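Local coordinates for esterase YbfF (Escherichia coli, PDB 3BF7), which is an alpha/beta hydrolase with a helical cap that probably hydrolyses ester, and perhaps thioester, substrates in a crevice formed between its domains, at residues A111-P116 and S206-E211; K2-A7 and Q47-N52; R37-D42 and A247-L252. The protein carries 1 engineered substitution. All coordinates share one frame; numbering follows the deposited sequence.

Interaction 1. Residues A111-P116 and S206-E211; sequences AIDIAP and SPYVSE
Hydrogen bonds to one carboxylate dominate the polar side of this contact. Asp113 sits just beyond the end of strand 106-112, its CG anti to the backbone N (chi1 -154°), which carries the group across to the loop 206-211. There Ser206 OG donates to the syn lone pair of Asp113 OD1, a short bond of 2.6 Å. The hydroxyl in turn weakly receives Tyr208 N, 3.3 Å from Ser206 OG. A water bridges the second oxygen: it lies 2.8 Å from Asp113 OD2, takes the N-H of Val209, and also reaches Ser206 O. Serine suits the place, being short enough to bring its hydroxyl up to the acid and able to donate to it while accepting from Tyr208 N.

Van der Waals packing makes up the rest. Tyr208 crosses Asp113 at about a right angle, its CB 3.5 Å from Asp113 O. The one purely apolar pair is Ile114 CD1 at the ring edge, 4.0 Å from Tyr208 CD1. Val209 turns CG2 onto the backbone, 3.4 Å from Ile114 N, and the small Ala115 lets its CB approach Tyr208 O to 3.5 Å.

Asp113 OD1 also receives His234 ND1, and Gly203 N binds OD2; with Ser89 on the probable nucleophile elbow, this fits a Ser-His-Asp triad. So many donors around a buried carboxylate would probably keep it ionised and fixed in rotation, oriented to polarise the histidine.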
loop_
_atom_site.group_PDB
_atom_site.type_symbol
_atom_site.label_atom_id
_atom_site.label_comp_id
_atom_site.label_asym_id
_atom_site.label_seq_id
_atom_site.Cartn_x
_atom_site.Cartn_y
_atom_site.Cartn_z
ATOM N N ALA A 111 -4.346 2.841 7.529
ATOM C CA ALA A 111 -4.307 1.587 6.785
ATOM C C ALA A 111 -5.554 1.550 5.913
ATOM O O ALA A 111 -6.677 1.513 6.423
ATOM C CB ALA A 111 -4.291 0.407 7.745
ATOM N N ILE A 112 -5.352 1.558 4.599
ATOM C CA ILE A 112 -6.454 1.566 3.642
ATOM C C ILE A 112 -6.811 0.159 3.167
ATOM O O ILE A 112 -5.962 -0.571 2.642
ATOM C CB ILE A 112 -6.117 2.469 2.429
ATOM C CG1 ILE A 112 -5.713 3.866 2.921
ATOM C CG2 ILE A 112 -7.323 2.575 1.505
ATOM C CD1 ILE A 112 -5.266 4.813 1.822
ATOM N N ASP A 113 -8.082 -0.185 3.369
ATOM C CA ASP A 113 -8.690 -1.476 3.044
ATOM C C ASP A 113 -7.792 -2.678 3.282
ATOM O O ASP A 113 -7.459 -3.435 2.365
ATOM C CB ASP A 113 -9.237 -1.511 1.617
ATOM C CG ASP A 113 -10.366 -2.515 1.475
ATOM O OD1 ASP A 113 -10.308 -3.372 0.572
ATOM O OD2 ASP A 113 -11.314 -2.447 2.292
ATOM N N ILE A 114 -7.447 -2.864 4.548
ATOM C CA ILE A 114 -6.586 -3.957 4.952
ATOM C C ILE A 114 -6.716 -4.203 6.456
ATOM O O ILE A 114 -6.980 -3.280 7.234
ATOM C CB ILE A 114 -5.107 -3.624 4.598
ATOM C CG1 ILE A 114 -4.208 -4.841 4.815
ATOM C CG2 ILE A 114 -4.622 -2.443 5.429
ATOM C CD1 ILE A 114 -4.489 -5.978 3.859
ATOM N N ALA A 115 -6.546 -5.459 6.853
ATOM C CA ALA A 115 -6.597 -5.841 8.258
ATOM C C ALA A 115 -5.322 -6.626 8.559
ATOM O O ALA A 115 -4.754 -7.266 7.671
ATOM C CB ALA A 115 -7.819 -6.705 8.535
ATOM N N PRO A 116 -4.842 -6.571 9.811
ATOM C CA PRO A 116 -3.627 -7.291 10.204
ATOM C C PRO A 116 -3.958 -8.757 10.452
ATOM O O PRO A 116 -3.998 -9.226 11.595
ATOM C CB PRO A 116 -3.187 -6.553 11.465
ATOM C CG PRO A 116 -4.492 -6.165 12.084
ATOM C CD PRO A 116 -5.311 -5.691 10.898
ATOM N N SER A 206 -15.888 -4.204 -0.108
ATOM C CA SER A 206 -14.699 -5.045 -0.041
ATOM C C SER A 206 -14.708 -5.889 1.227
ATOM O O SER A 206 -15.158 -5.436 2.277
ATOM C CB SER A 206 -13.436 -4.188 -0.056
ATOM O OG SER A 206 -12.298 -4.991 0.206
ATOM N N PRO A 207 -14.191 -7.125 1.146
ATOM C CA PRO A 207 -14.146 -8.030 2.296
ATOM C C PRO A 207 -12.857 -7.962 3.115
ATOM O O PRO A 207 -12.712 -8.692 4.092
ATOM C CB PRO A 207 -14.312 -9.391 1.647
ATOM C CG PRO A 207 -13.452 -9.235 0.428
ATOM C CD PRO A 207 -13.837 -7.848 -0.092
ATOM N N TYR A 208 -11.925 -7.099 2.726
ATOM C CA TYR A 208 -10.651 -7.006 3.434
ATOM C C TYR A 208 -10.720 -6.639 4.916
ATOM O O TYR A 208 -9.869 -7.074 5.694
ATOM C CB TYR A 208 -9.714 -6.034 2.709
ATOM C CG TYR A 208 -8.994 -6.629 1.514
ATOM C CD1 TYR A 208 -7.639 -6.959 1.585
ATOM C CD2 TYR A 208 -9.656 -6.839 0.304
ATOM C CE1 TYR A 208 -6.960 -7.481 0.479
ATOM C CE2 TYR A 208 -8.988 -7.361 -0.807
ATOM C CZ TYR A 208 -7.643 -7.677 -0.713
ATOM O OH TYR A 208 -6.981 -8.169 -1.816
ATOM N N VAL A 209 -11.714 -5.850 5.318
ATOM C CA VAL A 209 -11.822 -5.459 6.723
ATOM C C VAL A 209 -13.185 -5.786 7.327
ATOM O O VAL A 209 -13.721 -5.026 8.133
ATOM C CB VAL A 209 -11.545 -3.944 6.919
ATOM C CG1 VAL A 209 -11.184 -3.663 8.377
ATOM C CG2 VAL A 209 -10.422 -3.491 6.003
ATOM N N SER A 210 -13.738 -6.930 6.945
ATOM C CA SER A 210 -15.037 -7.350 7.457
ATOM C C SER A 210 -14.964 -7.799 8.917
ATOM O O SER A 210 -13.880 -7.954 9.487
ATOM C CB SER A 210 -15.602 -8.476 6.591
ATOM O OG SER A 210 -14.721 -9.580 6.568
ATOM N N GLU A 211 -16.136 -8.018 9.505
ATOM C CA GLU A 211 -16.277 -8.417 10.901
ATOM C C GLU A 211 -15.455 -9.613 11.381
ATOM O O GLU A 211 -15.022 -9.637 12.533
ATOM C CB GLU A 211 -17.758 -8.675 11.205
ATOM C CG GLU A 211 -18.052 -9.121 12.631
ATOM C CD GLU A 211 -17.639 -8.092 13.665
ATOM O OE1 GLU A 211 -18.039 -6.918 13.529
ATOM O OE2 GLU A 211 -16.920 -8.461 14.616
HETATM O O HOH W 1 -13.138 -4.045 3.668
#

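Interaction 2. Residues K2-A7 and Q47-N52. Engineered in segment 47-52: Val50 (natural residue Met).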
loop_
_atom_site.group_PDB
_atom_site.type_symbol
_atom_site.label_atom_id
_atom_site.label_comp_id
_atom_site.label_asym_id
_atom_site.label_seq_id
_atom_site.Cartn_x
_atom_site.Cartn_y
_atom_site.Cartn_z
ATOM N N LYS A 2 17.270 0.592 1.564
ATOM C CA LYS A 2 16.733 1.875 1.137
ATOM C C LYS A 2 15.854 1.652 -0.087
ATOM O O LYS A 2 16.196 0.872 -0.972
ATOM C CB LYS A 2 17.882 2.830 0.800
ATOM C CG LYS A 2 18.824 3.073 1.971
ATOM C CD LYS A 2 20.081 3.823 1.552
ATOM C CE LYS A 2 19.757 5.190 0.975
ATOM N NZ LYS A 2 20.990 5.970 0.674
ATOM N N LEU A 3 14.718 2.339 -0.129
ATOM C CA LEU A 3 13.778 2.200 -1.231
ATOM C C LEU A 3 13.840 3.371 -2.194
ATOM O O LEU A 3 14.358 4.438 -1.863
ATOM C CB LEU A 3 12.354 2.110 -0.683
ATOM C CG LEU A 3 12.057 0.978 0.298
ATOM C CD1 LEU A 3 10.644 1.133 0.837
ATOM C CD2 LEU A 3 12.232 -0.360 -0.403
ATOM N N ASN A 4 13.319 3.154 -3.395
ATOM C CA ASN A 4 13.235 4.218 -4.378
ATOM C C ASN A 4 12.086 5.087 -3.875
ATOM O O ASN A 4 11.039 4.571 -3.465
ATOM C CB ASN A 4 12.886 3.658 -5.757
ATOM C CG ASN A 4 12.624 4.751 -6.776
ATOM O OD1 ASN A 4 11.619 4.728 -7.489
ATOM N ND2 ASN A 4 13.529 5.714 -6.849
ATOM N N ILE A 5 12.285 6.400 -3.881
ATOM C CA ILE A 5 11.247 7.304 -3.417
ATOM C C ILE A 5 11.147 8.556 -4.263
ATOM O O ILE A 5 12.058 8.893 -5.020
ATOM C CB ILE A 5 11.482 7.764 -1.948
ATOM C CG1 ILE A 5 12.629 8.780 -1.880
ATOM C CG2 ILE A 5 11.772 6.569 -1.063
ATOM C CD1 ILE A 5 13.977 8.238 -2.287
ATOM N N ARG A 6 10.011 9.226 -4.122
ATOM C CA ARG A 6 9.733 10.487 -4.788
ATOM C C ARG A 6 9.331 11.376 -3.618
ATOM O O ARG A 6 8.317 11.118 -2.964
ATOM C CB ARG A 6 8.561 10.340 -5.758
ATOM C CG ARG A 6 8.254 11.592 -6.558
ATOM C CD ARG A 6 9.362 11.892 -7.554
ATOM N NE ARG A 6 9.574 10.782 -8.478
ATOM C CZ ARG A 6 8.635 10.282 -9.276
ATOM N NH1 ARG A 6 7.411 10.792 -9.268
ATOM N NH2 ARG A 6 8.919 9.269 -10.083
ATOM N N ALA A 7 10.136 12.395 -3.338
ATOM C CA ALA A 7 9.865 13.300 -2.229
ATOM C C ALA A 7 9.469 14.687 -2.718
ATOM O O ALA A 7 9.977 15.171 -3.729
ATOM C CB ALA A 7 11.091 13.399 -1.329
ATOM N N GLN A 47 6.773 9.318 -1.288
ATOM C CA GLN A 47 6.079 8.208 -1.931
ATOM C C GLN A 47 7.136 7.149 -2.214
ATOM O O GLN A 47 8.118 7.425 -2.899
ATOM C CB GLN A 47 5.431 8.673 -3.236
ATOM C CG GLN A 47 4.253 9.618 -3.030
ATOM C CD GLN A 47 3.837 10.336 -4.298
ATOM O OE1 GLN A 47 4.019 11.547 -4.426
ATOM N NE2 GLN A 47 3.275 9.594 -5.244
ATOM N N VAL A 48 6.947 5.943 -1.694
ATOM C CA VAL A 48 7.932 4.890 -1.894
ATOM C C VAL A 48 7.488 3.765 -2.810
ATOM O O VAL A 48 6.292 3.511 -2.986
ATOM C CB VAL A 48 8.327 4.211 -0.547
ATOM C CG1 VAL A 48 8.619 5.257 0.504
ATOM C CG2 VAL A 48 7.215 3.268 -0.074
ATOM N N ASP A 49 8.476 3.108 -3.408
ATOM C CA ASP A 49 8.224 1.912 -4.195
ATOM C C ASP A 49 8.611 0.817 -3.197
ATOM O O ASP A 49 9.720 0.823 -2.656
ATOM C CB ASP A 49 9.155 1.791 -5.408
ATOM C CG ASP A 49 8.591 2.433 -6.665
ATOM O OD1 ASP A 49 7.351 2.480 -6.831
ATOM O OD2 ASP A 49 9.411 2.867 -7.507
ATOM N N VAL A 50 7.691 -0.094 -2.917
ATOM C CA VAL A 50 7.990 -1.195 -2.013
ATOM C C VAL A 50 9.029 -2.086 -2.705
ATOM O O VAL A 50 9.130 -2.082 -3.934
ATOM C CB VAL A 50 6.703 -2.004 -1.717
ATOM C CG1 VAL A 50 7.026 -3.265 -0.921
ATOM C CG2 VAL A 50 5.719 -1.126 -0.951
ATOM N N ARG A 51 9.816 -2.828 -1.933
ATOM C CA ARG A 51 10.801 -3.713 -2.541
ATOM C C ARG A 51 10.086 -4.601 -3.555
ATOM O O ARG A 51 8.917 -4.957 -3.378
ATOM C CB ARG A 51 11.504 -4.580 -1.484
ATOM C CG ARG A 51 10.588 -5.489 -0.675
ATOM C CD ARG A 51 11.386 -6.554 0.075
ATOM N NE ARG A 51 12.381 -5.963 0.963
ATOM C CZ ARG A 51 13.415 -6.619 1.479
ATOM N NH1 ARG A 51 13.605 -7.904 1.204
ATOM N NH2 ARG A 51 14.274 -5.982 2.266
ATOM N N ASN A 52 10.790 -4.926 -4.636
ATOM C CA ASN A 52 10.259 -5.768 -5.698
ATOM C C ASN A 52 9.142 -5.130 -6.514
ATOM O O ASN A 52 8.451 -5.818 -7.272
ATOM C CB ASN A 52 9.804 -7.114 -5.125
ATOM C CG ASN A 52 10.963 -7.937 -4.600
ATOM O OD1 ASN A 52 10.934 -8.426 -3.466
ATOM N ND2 ASN A 52 11.995 -8.092 -5.420
HETATM O O HOH W 2 6.321 12.993 -3.684
#
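Leu3 lays its isobutyl group over the backbone of the 47-52 segment, CB 3.5 Å from Asp49 O. With CG anti to the carbonyl carbon (chi1 -58°), its two methyls diverge: CD1 meets Val48 CB at 4.1 Å, while CD2 reaches 3.8 Å from Arg51 N. A branched aliphatic chain suits this place because it can fill both directions at once. An alanine here would lose both methyl contacts and would probably loosen the packing of the N-terminal segment against Val48 and the backbone at Arg51.

Beyond Leu3 the two chains run antiparallel. Asp49 N donates to Asn4 O, nearly along the C=O axis. Strand pairing follows at Arg6 and Gln47, a hydrogen-bonded pair: Arg6 N gives to Gln47 O, and Gln47 N returns a bond of 2.9 Å to Arg6 O that is almost straight at 178°. Ile5 faces Val48 in the neighbouring non-hydrogen-bonded pair, the beta-branched side chains touching through Ile5 CG2 and Val48 CG1, 3.8 Å apart, on the face that helix 64-78 approaches. On the other face Gln47 extends so that a water joins its OE1 to Arg6 O, while NE2 binds Leu29 O. Asp49 is held by backbone N-H groups, Leu29 at OD1 and Leu55 at OD2.

The chemistry is thus divided: main-chain bonds fix the alignment of the outermost strand 5-8, aliphatic groups pack on one face, and on the other the amide of Gln47 is tied to a loop carbonyl and a water, while the carboxylate of Asp49 is satisfied separately by loop N-H groups.

Interaction 3. Residues R37-D42 and A247-L252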
loop_
_atom_site.group_PDB
_atom_site.type_symbol
_atom_site.label_atom_id
_atom_site.label_comp_id
_atom_site.label_asym_id
_atom_site.label_seq_id
_atom_site.Cartn_x
_atom_site.Cartn_y
_atom_site.Cartn_z
ATOM N N ARG A 37 -1.017 14.454 -3.690
ATOM C CA ARG A 37 -1.275 15.749 -4.302
ATOM C C ARG A 37 -2.064 16.680 -3.389
ATOM O O ARG A 37 -1.960 17.903 -3.500
ATOM C CB ARG A 37 -1.985 15.569 -5.648
ATOM C CG ARG A 37 -1.077 14.973 -6.723
ATOM C CD ARG A 37 -1.698 15.048 -8.108
ATOM N NE ARG A 37 -2.776 14.083 -8.311
ATOM C CZ ARG A 37 -2.593 12.792 -8.572
ATOM N NH1 ARG A 37 -1.366 12.292 -8.662
ATOM N NH2 ARG A 37 -3.640 12.001 -8.760
ATOM N N ASP A 38 -2.847 16.111 -2.481
ATOM C CA ASP A 38 -3.620 16.923 -1.552
ATOM C C ASP A 38 -2.835 17.172 -0.269
ATOM O O ASP A 38 -2.772 18.297 0.231
ATOM C CB ASP A 38 -4.949 16.234 -1.222
ATOM C CG ASP A 38 -5.774 17.014 -0.224
ATOM O OD1 ASP A 38 -5.524 16.879 0.991
ATOM O OD2 ASP A 38 -6.667 17.774 -0.661
ATOM N N LEU A 39 -2.216 16.122 0.253
ATOM C CA LEU A 39 -1.466 16.230 1.494
ATOM C C LEU A 39 -0.192 17.072 1.411
ATOM O O LEU A 39 0.292 17.559 2.430
ATOM C CB LEU A 39 -1.154 14.825 2.017
ATOM C CG LEU A 39 -2.414 14.024 2.380
ATOM C CD1 LEU A 39 -2.067 12.558 2.571
ATOM C CD2 LEU A 39 -3.049 14.604 3.641
ATOM N N VAL A 40 0.340 17.262 0.206
ATOM C CA VAL A 40 1.556 18.057 0.037
ATOM C C VAL A 40 1.295 19.549 0.268
ATOM O O VAL A 40 2.229 20.346 0.359
ATOM C CB VAL A 40 2.174 17.855 -1.375
ATOM C CG1 VAL A 40 1.308 18.521 -2.430
ATOM C CG2 VAL A 40 3.594 18.400 -1.410
ATOM N N ASN A 41 0.025 19.929 0.360
ATOM C CA ASN A 41 -0.319 21.325 0.602
ATOM C C ASN A 41 0.209 21.762 1.962
ATOM O O ASN A 41 0.593 22.921 2.148
ATOM C CB ASN A 41 -1.838 21.524 0.555
ATOM C CG ASN A 41 -2.382 21.546 -0.860
ATOM O OD1 ASN A 41 -2.041 22.423 -1.655
ATOM N ND2 ASN A 41 -3.236 20.580 -1.182
ATOM N N ASP A 42 0.246 20.826 2.909
ATOM C CA ASP A 42 0.704 21.130 4.257
ATOM C C ASP A 42 1.600 20.077 4.917
ATOM O O ASP A 42 1.752 20.066 6.139
ATOM C CB ASP A 42 -0.505 21.425 5.151
ATOM C CG ASP A 42 -1.562 20.339 5.090
ATOM O OD1 ASP A 42 -1.505 19.489 4.176
ATOM O OD2 ASP A 42 -2.466 20.348 5.955
ATOM N N ALA A 247 -11.556 11.534 5.536
ATOM C CA ALA A 247 -11.323 10.666 6.686
ATOM C C ALA A 247 -9.903 10.849 7.211
ATOM O O ALA A 247 -9.680 10.944 8.418
ATOM C CB ALA A 247 -11.562 9.209 6.299
ATOM N N ILE A 248 -8.938 10.899 6.300
ATOM C CA ILE A 248 -7.547 11.076 6.691
ATOM C C ILE A 248 -7.341 12.389 7.438
ATOM O O ILE A 248 -6.760 12.405 8.521
ATOM C CB ILE A 248 -6.611 11.032 5.454
ATOM C CG1 ILE A 248 -6.552 9.603 4.902
ATOM C CG2 ILE A 248 -5.212 11.524 5.825
ATOM C CD1 ILE A 248 -5.792 9.477 3.598
ATOM N N ARG A 249 -7.828 13.490 6.878
ATOM C CA ARG A 249 -7.643 14.778 7.526
ATOM C C ARG A 249 -8.378 14.912 8.856
ATOM O O ARG A 249 -7.888 15.576 9.766
ATOM C CB ARG A 249 -8.003 15.912 6.563
ATOM C CG ARG A 249 -6.922 16.111 5.499
ATOM C CD ARG A 249 -7.175 17.328 4.636
ATOM N NE ARG A 249 -6.074 17.602 3.711
ATOM C CZ ARG A 249 -4.878 18.064 4.070
ATOM N NH1 ARG A 249 -4.605 18.305 5.345
ATOM N NH2 ARG A 249 -3.959 18.308 3.145
ATOM N N ARG A 250 -9.540 14.283 8.985
ATOM C CA ARG A 250 -10.264 14.342 10.250
ATOM C C ARG A 250 -9.376 13.702 11.323
ATOM O O ARG A 250 -9.248 14.211 12.436
ATOM C CB ARG A 250 -11.585 13.577 10.148
ATOM C CG ARG A 250 -12.320 13.464 11.473
ATOM C CD ARG A 250 -13.572 12.619 11.349
ATOM N NE ARG A 250 -14.092 12.227 12.656
ATOM C CZ ARG A 250 -15.106 11.386 12.840
ATOM N NH1 ARG A 250 -15.719 10.842 11.797
ATOM N NH2 ARG A 250 -15.503 11.082 14.068
ATOM N N TYR A 251 -8.755 12.581 10.967
ATOM C CA TYR A 251 -7.872 11.850 11.867
ATOM C C TYR A 251 -6.593 12.638 12.164
ATOM O O TYR A 251 -6.180 12.743 13.319
ATOM C CB TYR A 251 -7.542 10.490 11.239
ATOM C CG TYR A 251 -6.404 9.720 11.873
ATOM C CD1 TYR A 251 -6.483 9.253 13.184
ATOM C CD2 TYR A 251 -5.257 9.429 11.140
ATOM C CE1 TYR A 251 -5.439 8.508 13.748
ATOM C CE2 TYR A 251 -4.216 8.690 11.689
ATOM C CZ TYR A 251 -4.308 8.233 12.990
ATOM O OH TYR A 251 -3.264 7.511 13.517
ATOM N N LEU A 252 -5.973 13.202 11.130
ATOM C CA LEU A 252 -4.744 13.972 11.315
ATOM C C LEU A 252 -4.956 15.219 12.172
ATOM O O LEU A 252 -4.069 15.611 12.931
ATOM C CB LEU A 252 -4.153 14.373 9.960
ATOM C CG LEU A 252 -3.701 13.248 9.026
ATOM C CD1 LEU A 252 -3.113 13.862 7.762
ATOM C CD2 LEU A 252 -2.669 12.364 9.721
#
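The guanidinium of Arg249 is the centre of a salt-bridge network with two aspartates. Asp38 is gripped side-on through one oxygen: Arg249 NE lies 2.9 Å from Asp38 OD1, on its syn lone pair, and NH2 reaches the same atom from above the carboxylate plane. Asp42 is held end-on, with Arg249 NH2 2.9 Å from Asp42 OD1 in a nearly straight bond (170°) and NH1 3.0 Å from Asp42 OD2. A weak bond from NH2 to Asp38 O adds to the grip. Five planar N-H donors make arginine apt for bridging two acids.

Over one face of the guanidinium lies Leu39 CD2, 3.8 Å from Arg249 NH2; the same methyl meets Leu252 CD1 at 4.2 Å and, more loosely, Ile248 CG2.

Farther out, Arg249 is extended from CG to NE, reaching straight across from its helix. Asn41 N and ND2 both bind Asp38 O, bracing the turn that carries Asp42, while His43 touches the arginine. Leu39 and Ile248 both rest on Ile86 of the central sheet. Two helices on one side of that sheet, with aliphatic side chains toward it and a salt-bridge network farther from it, are an arrangement expected of the layered alpha/beta hydrolase fold.

How the interactions relate
From the N terminus, interaction 2 closes first: segment 2-7 pairs with 47-52, adding the outermost strand 5-8 to the sheet around a loop that holds strand 19-22 and helix 33-39. Interaction 3 opens inside that loop, at 37-42, and ends near the C terminus at 247-252, so these two cross, joining the first and last helices of the fold. Interaction 1 opens after interaction 2 has closed and is nested within the span of interaction 3, linking the end of strand 106-112 to the loop after strand 198-201. Interactions 1 and 2 reach the same sheet on opposite sides of the chain's centre, their own centres about 24 Å apart.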